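Local coordinates for protein serpin B3 (Homo sapiens, PDB 4ZK3) that probably inhibits proteases as a member of the serpin family, and has been linked to psoriasis as the source of the aggregate-forming Pso p27, at residues 36-41 and 55-60; 46-51 and 304-309. All coordinates share one frame; numbering follows the deposited sequence.

Contact 1. Residues 36-41 and 55-60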
loop_
_atom_site.group_PDB
_atom_site.type_symbol
_atom_site.label_atom_id
_atom_site.label_comp_id
_atom_site.label_asym_id
_atom_site.label_seq_id
_atom_site.Cartn_x
_atom_site.Cartn_y
_atom_site.Cartn_z
ATOM N N SER A 36 -4.827 -7.150 -2.836
ATOM C CA SER A 36 -5.329 -8.321 -2.106
ATOM C C SER A 36 -6.856 -8.250 -1.865
ATOM O O SER A 36 -7.558 -9.239 -2.050
ATOM C CB SER A 36 -4.516 -8.480 -0.816
ATOM O OG SER A 36 -4.977 -9.543 -0.025
ATOM N N ALA A 37 -7.374 -7.122 -1.441
ATOM C CA ALA A 37 -8.767 -6.986 -1.220
ATOM C C ALA A 37 -9.570 -7.138 -2.499
ATOM O O ALA A 37 -10.610 -7.784 -2.506
ATOM C CB ALA A 37 -9.070 -5.615 -0.569
ATOM N N LEU A 38 -9.105 -6.540 -3.573
ATOM C CA LEU A 38 -9.838 -6.629 -4.850
ATOM C C LEU A 38 -9.724 -8.026 -5.479
ATOM O O LEU A 38 -10.595 -8.437 -6.204
ATOM C CB LEU A 38 -9.369 -5.517 -5.788
ATOM C CG LEU A 38 -9.692 -4.125 -5.262
ATOM C CD1 LEU A 38 -9.212 -3.073 -6.235
ATOM C CD2 LEU A 38 -11.179 -3.995 -4.935
ATOM N N GLY A 39 -8.642 -8.737 -5.170
ATOM C CA GLY A 39 -8.423 -10.095 -5.594
ATOM C C GLY A 39 -9.488 -10.985 -4.995
ATOM O O GLY A 39 -10.019 -11.865 -5.663
ATOM N N MET A 40 -9.781 -10.778 -3.704
ATOM C CA MET A 40 -10.867 -11.504 -3.060
ATOM C C MET A 40 -12.240 -11.213 -3.666
ATOM O O MET A 40 -13.086 -12.141 -3.769
ATOM C CB MET A 40 -10.911 -11.195 -1.575
ATOM C CG MET A 40 -9.775 -11.767 -0.745
ATOM S SD MET A 40 -10.104 -11.552 1.040
ATOM C CE MET A 40 -9.730 -9.816 1.214
ATOM N N VAL A 41 -12.455 -9.978 -4.104
ATOM C CA VAL A 41 -13.674 -9.630 -4.873
ATOM C C VAL A 41 -13.716 -10.352 -6.246
ATOM O O VAL A 41 -14.709 -10.964 -6.617
ATOM C CB VAL A 41 -13.754 -8.132 -5.122
ATOM C CG1 VAL A 41 -14.979 -7.819 -5.998
ATOM C CG2 VAL A 41 -13.785 -7.318 -3.814
ATOM N N LYS A 55 -8.537 -6.029 -15.368
ATOM C CA LYS A 55 -7.837 -5.003 -16.126
ATOM C C LYS A 55 -7.259 -3.893 -15.216
ATOM O O LYS A 55 -6.164 -3.439 -15.398
ATOM C CB LYS A 55 -8.779 -4.357 -17.141
ATOM C CG LYS A 55 -8.110 -3.158 -17.788
ATOM C CD LYS A 55 -8.817 -2.644 -19.028
ATOM C CE LYS A 55 -7.798 -1.931 -19.919
ATOM N NZ LYS A 55 -8.335 -0.615 -20.347
ATOM N N VAL A 56 -8.050 -3.437 -14.255
ATOM C CA VAL A 56 -7.606 -2.448 -13.281
ATOM C C VAL A 56 -6.414 -2.950 -12.493
ATOM O O VAL A 56 -5.473 -2.198 -12.294
ATOM C CB VAL A 56 -8.779 -2.079 -12.388
ATOM C CG1 VAL A 56 -8.352 -1.416 -11.073
ATOM C CG2 VAL A 56 -9.737 -1.180 -13.179
ATOM N N LEU A 57 -6.428 -4.220 -12.064
ATOM C CA LEU A 57 -5.307 -4.810 -11.297
ATOM C C LEU A 57 -4.074 -5.179 -12.159
ATOM O O LEU A 57 -2.966 -5.468 -11.631
ATOM C CB LEU A 57 -5.790 -6.033 -10.564
ATOM C CG LEU A 57 -6.835 -5.728 -9.479
ATOM C CD1 LEU A 57 -7.354 -7.033 -8.919
ATOM C CD2 LEU A 57 -6.248 -4.905 -8.373
ATOM N N HIS A 58 -4.275 -5.132 -13.485
ATOM C CA HIS A 58 -3.289 -5.571 -14.493
ATOM C C HIS A 58 -3.087 -7.115 -14.418
ATOM O O HIS A 58 -2.127 -7.643 -14.938
ATOM C CB HIS A 58 -1.957 -4.779 -14.452
ATOM C CG HIS A 58 -2.075 -3.300 -14.790
ATOM N ND1 HIS A 58 -1.573 -2.765 -15.954
ATOM C CD2 HIS A 58 -2.592 -2.253 -14.108
ATOM C CE1 HIS A 58 -1.795 -1.459 -15.991
ATOM N NE2 HIS A 58 -2.408 -1.116 -14.876
ATOM N N PHE A 59 -4.057 -7.823 -13.827
ATOM C CA PHE A 59 -4.019 -9.283 -13.691
ATOM C C PHE A 59 -4.258 -9.914 -15.055
ATOM O O PHE A 59 -3.956 -11.085 -15.245
ATOM C CB PHE A 59 -5.094 -9.791 -12.720
ATOM C CG PHE A 59 -4.695 -9.776 -11.225
ATOM C CD1 PHE A 59 -3.609 -9.036 -10.755
ATOM C CD2 PHE A 59 -5.470 -10.488 -10.296
ATOM C CE1 PHE A 59 -3.297 -9.025 -9.404
ATOM C CE2 PHE A 59 -5.163 -10.497 -8.967
ATOM C CZ PHE A 59 -4.064 -9.766 -8.517
ATOM N N ASP A 60 -4.785 -9.155 -16.007
ATOM C CA ASP A 60 -4.905 -9.684 -17.357
ATOM C C ASP A 60 -3.571 -9.722 -18.136
ATOM O O ASP A 60 -3.575 -10.174 -19.289
ATOM C CB ASP A 60 -5.981 -8.943 -18.138
ATOM C CG ASP A 60 -5.690 -7.447 -18.324
ATOM O OD1 ASP A 60 -4.642 -6.884 -17.908
ATOM O OD2 ASP A 60 -6.575 -6.804 -18.883
#

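Contact 2. Residues 46-51 and 304-309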
loop_
_atom_site.group_PDB
_atom_site.type_symbol
_atom_site.label_atom_id
_atom_site.label_comp_id
_atom_site.label_asym_id
_atom_site.label_seq_id
_atom_site.Cartn_x
_atom_site.Cartn_y
_atom_site.Cartn_z
ATOM N N LYS A 46 -18.075 -12.399 -12.026
ATOM C CA LYS A 46 -18.220 -13.095 -13.295
ATOM C C LYS A 46 -18.200 -12.127 -14.458
ATOM O O LYS A 46 -18.390 -10.917 -14.307
ATOM C CB LYS A 46 -19.560 -13.832 -13.396
ATOM C CG LYS A 46 -19.875 -14.857 -12.345
ATOM C CD LYS A 46 -19.004 -16.075 -12.478
ATOM C CE LYS A 46 -19.473 -17.130 -11.488
ATOM N NZ LYS A 46 -18.409 -18.142 -11.283
ATOM N N ASP A 47 -18.029 -12.721 -15.639
ATOM C CA ASP A 47 -18.260 -12.037 -16.915
ATOM C C ASP A 47 -17.543 -10.731 -16.914
ATOM O O ASP A 47 -16.332 -10.663 -16.638
ATOM C CB ASP A 47 -19.765 -11.807 -17.188
ATOM C CG ASP A 47 -20.545 -13.111 -17.363
ATOM O OD1 ASP A 47 -19.916 -14.182 -17.543
ATOM O OD2 ASP A 47 -21.794 -13.059 -17.285
ATOM N N ASN A 48 -18.302 -9.680 -17.162
ATOM C CA ASN A 48 -17.723 -8.371 -17.356
ATOM C C ASN A 48 -17.215 -7.747 -16.053
ATOM O O ASN A 48 -16.213 -7.003 -16.072
ATOM C CB ASN A 48 -18.772 -7.458 -17.961
ATOM C CG ASN A 48 -18.182 -6.478 -18.934
ATOM O OD1 ASN A 48 -17.385 -6.865 -19.806
ATOM N ND2 ASN A 48 -18.564 -5.199 -18.799
ATOM N N THR A 49 -17.926 -8.040 -14.946
ATOM C CA THR A 49 -17.591 -7.512 -13.610
ATOM C C THR A 49 -16.122 -7.963 -13.362
ATOM O O THR A 49 -15.243 -7.136 -13.110
ATOM C CB THR A 49 -18.587 -7.973 -12.501
ATOM O OG1 THR A 49 -19.848 -7.318 -12.647
ATOM C CG2 THR A 49 -18.116 -7.559 -11.132
ATOM N N ALA A 50 -15.850 -9.250 -13.573
ATOM C CA ALA A 50 -14.510 -9.788 -13.407
ATOM C C ALA A 50 -13.510 -9.202 -14.375
ATOM O O ALA A 50 -12.347 -8.909 -13.995
ATOM C CB ALA A 50 -14.521 -11.338 -13.485
ATOM N N GLN A 51 -13.924 -9.020 -15.637
ATOM C CA GLN A 51 -12.964 -8.549 -16.619
ATOM C C GLN A 51 -12.491 -7.110 -16.328
ATOM O O GLN A 51 -11.335 -6.797 -16.466
ATOM C CB GLN A 51 -13.514 -8.682 -18.056
ATOM C CG GLN A 51 -12.416 -8.691 -19.122
ATOM C CD GLN A 51 -11.404 -9.835 -18.914
ATOM O OE1 GLN A 51 -11.774 -10.942 -18.482
ATOM N NE2 GLN A 51 -10.119 -9.565 -19.201
ATOM N N MET A 304 -13.370 0.139 -13.235
ATOM C CA MET A 304 -14.236 -0.765 -12.462
ATOM C C MET A 304 -15.610 -0.117 -12.270
ATOM O O MET A 304 -15.838 0.617 -11.284
ATOM C CB MET A 304 -13.596 -1.194 -11.115
ATOM C CG MET A 304 -12.646 -2.369 -11.185
ATOM S SD MET A 304 -11.666 -2.567 -9.639
ATOM C CE MET A 304 -12.944 -2.799 -8.430
ATOM N N VAL A 305 -16.526 -0.402 -13.218
ATOM C CA VAL A 305 -17.884 0.185 -13.181
ATOM C C VAL A 305 -19.003 -0.763 -12.787
ATOM O O VAL A 305 -19.849 -0.389 -11.956
ATOM C CB VAL A 305 -18.316 0.935 -14.488
ATOM C CG1 VAL A 305 -18.204 2.450 -14.286
ATOM C CG2 VAL A 305 -17.496 0.529 -15.684
ATOM N N ASP A 306 -19.048 -1.947 -13.388
ATOM C CA ASP A 306 -20.194 -2.877 -13.153
ATOM C C ASP A 306 -20.380 -3.212 -11.625
ATOM O O ASP A 306 -21.492 -3.379 -11.101
ATOM C CB ASP A 306 -19.977 -4.211 -13.925
ATOM C CG ASP A 306 -20.150 -4.088 -15.494
ATOM O OD1 ASP A 306 -20.084 -2.952 -16.023
ATOM O OD2 ASP A 306 -20.288 -5.171 -16.163
ATOM N N ILE A 307 -19.235 -3.330 -10.935
ATOM C CA ILE A 307 -19.135 -3.759 -9.555
ATOM C C ILE A 307 -19.825 -2.769 -8.652
ATOM O O ILE A 307 -20.304 -3.140 -7.560
ATOM C CB ILE A 307 -17.631 -3.932 -9.175
ATOM C CG1 ILE A 307 -17.454 -4.567 -7.833
ATOM C CG2 ILE A 307 -16.910 -2.595 -9.134
ATOM C CD1 ILE A 307 -17.695 -6.035 -7.823
ATOM N N PHE A 308 -19.888 -1.508 -9.055
ATOM C CA PHE A 308 -20.565 -0.489 -8.192
ATOM C C PHE A 308 -22.032 -0.172 -8.589
ATOM O O PHE A 308 -22.669 0.666 -7.968
ATOM C CB PHE A 308 -19.743 0.802 -8.094
ATOM C CG PHE A 308 -18.326 0.590 -7.570
ATOM C CD1 PHE A 308 -18.097 0.144 -6.268
ATOM C CD2 PHE A 308 -17.229 0.859 -8.376
ATOM C CE1 PHE A 308 -16.811 -0.038 -5.792
ATOM C CE2 PHE A 308 -15.934 0.689 -7.892
ATOM C CZ PHE A 308 -15.734 0.230 -6.608
ATOM N N ASN A 309 -22.577 -0.870 -9.585
ATOM C CA ASN A 309 -23.946 -0.602 -10.008
ATOM C C ASN A 309 -24.710 -1.861 -10.294
ATOM O O ASN A 309 -24.210 -2.992 -10.065
ATOM C CB ASN A 309 -23.973 0.357 -11.225
ATOM C CG ASN A 309 -23.468 -0.279 -12.513
ATOM O OD1 ASN A 309 -23.564 -1.493 -12.738
ATOM N ND2 ASN A 309 -22.919 0.560 -13.382
HETATM O O HOH W 1 -16.489 -4.296 -12.411
#

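Contact 1. Residues 36-41 and 55-60
Leu38 and Leu57 pack against each other where helix 31-42 passes the C-terminal end of helix 47-57, a small, buried helix-to-helix contact made by apolar side chains within the serpin fold. Along the first segment, Leu38 comes first. Its CB rests on the end of the Leu57 fork, 4.0 Å from Leu57 CD1, and Leu57 CD2 is nearly as close. One branch carries the contact further out, with Leu38 CD1 lying 4.1 Å from Leu57 CD2. In Leu38, CG stands anti to the carbonyl carbon (chi1 -64°), which carries the branch outward beside Leu57 while CB meets both of its methyls. Gly39 follows, offering backbone alone: Gly39 N lies 4.3 Å from Leu57 CD1, and Gly39 CA lies a looser 4.7 Å from Phe59 CE2. The Phe59 ring in turn has Leu57 CB over one face, 3.7 Å above its plane and near the rim, so Leu57 sits between Leu38 and Phe59. The chain can bring Phe59 back alongside because His58, with positive phi, is the C-prime residue of a Schellman motif ending helix 47-57. Around the pair, Phe11 of helix 4-19 touches Leu57, Met304 touches Leu38, and Ala37 packs on Thr347 and Val349 of strand 340-351, while Ser36 OG bonds to Asn105 of strand 99-110.

Contact 2. Residues 46-51 and 304-309
Asn48 and Thr49, near the N-terminal end of helix 47-57, meet Asp306 and Ile307 in a short 3-10 turn, 306-308, that follows helix 296-302 in the serpin fold. The direct polar link is one hydrogen bond at the more exposed side: Asn48 ND2 donates to Asp306 OD2 over 3.1 Å, with an N-H...O angle of 156°. The acceptor lies close to the amide plane, but the donor approaches from above the carboxylate plane, 37° out of it, the two side chains crossing at about a right angle. Asp306 OD2 also lies 3.3 Å from Asn48 CB, so the carboxylate rests against the stem of the amide side chain as well as its end. The N-terminal end of helix 47-57 may help to stabilise the negative charge of Asp306. Thr49 OG1 lies 3.4 Å from Asp306 CB, but its hydrogen bond is to Asp313 N. Beyond the pair, Gln52 OE1 accepts from both Val305 N and Asp306 N, tying the same helix to the entry of the turn.

Apolar contact comes from the other branch of Thr49: CG2, anti to the backbone N (chi1 -72° for OG1), reaches Ile307 CD1 at 3.7 Å. A water joins the two backbones: it donates to Thr49 O at 3.2 Å and accepts from Ile307 N at 3.3 Å.

The centres of contacts 1 and 2 lie 11 Å apart, on the same side of the chain's centre, and helix 47-57 serves both, near its start in contact 2 and at its end in contact 1. Along the chain the segments alternate: 36-41, 46-51, 55-60, then 304-309 far downstream. They also touch directly, Val56 CG2 lying 3.7 Å from Met304 CG and Val41 CG1 equally far from Ile307 CD1. Segment 304-309 thus packs against both helix 31-42 and helix 47-57. Strand 340-351 lies between strands 174-185 and 325-336, antiparallel to both, consistent with an inserted reactive-centre loop, and helix 31-42 packs against it.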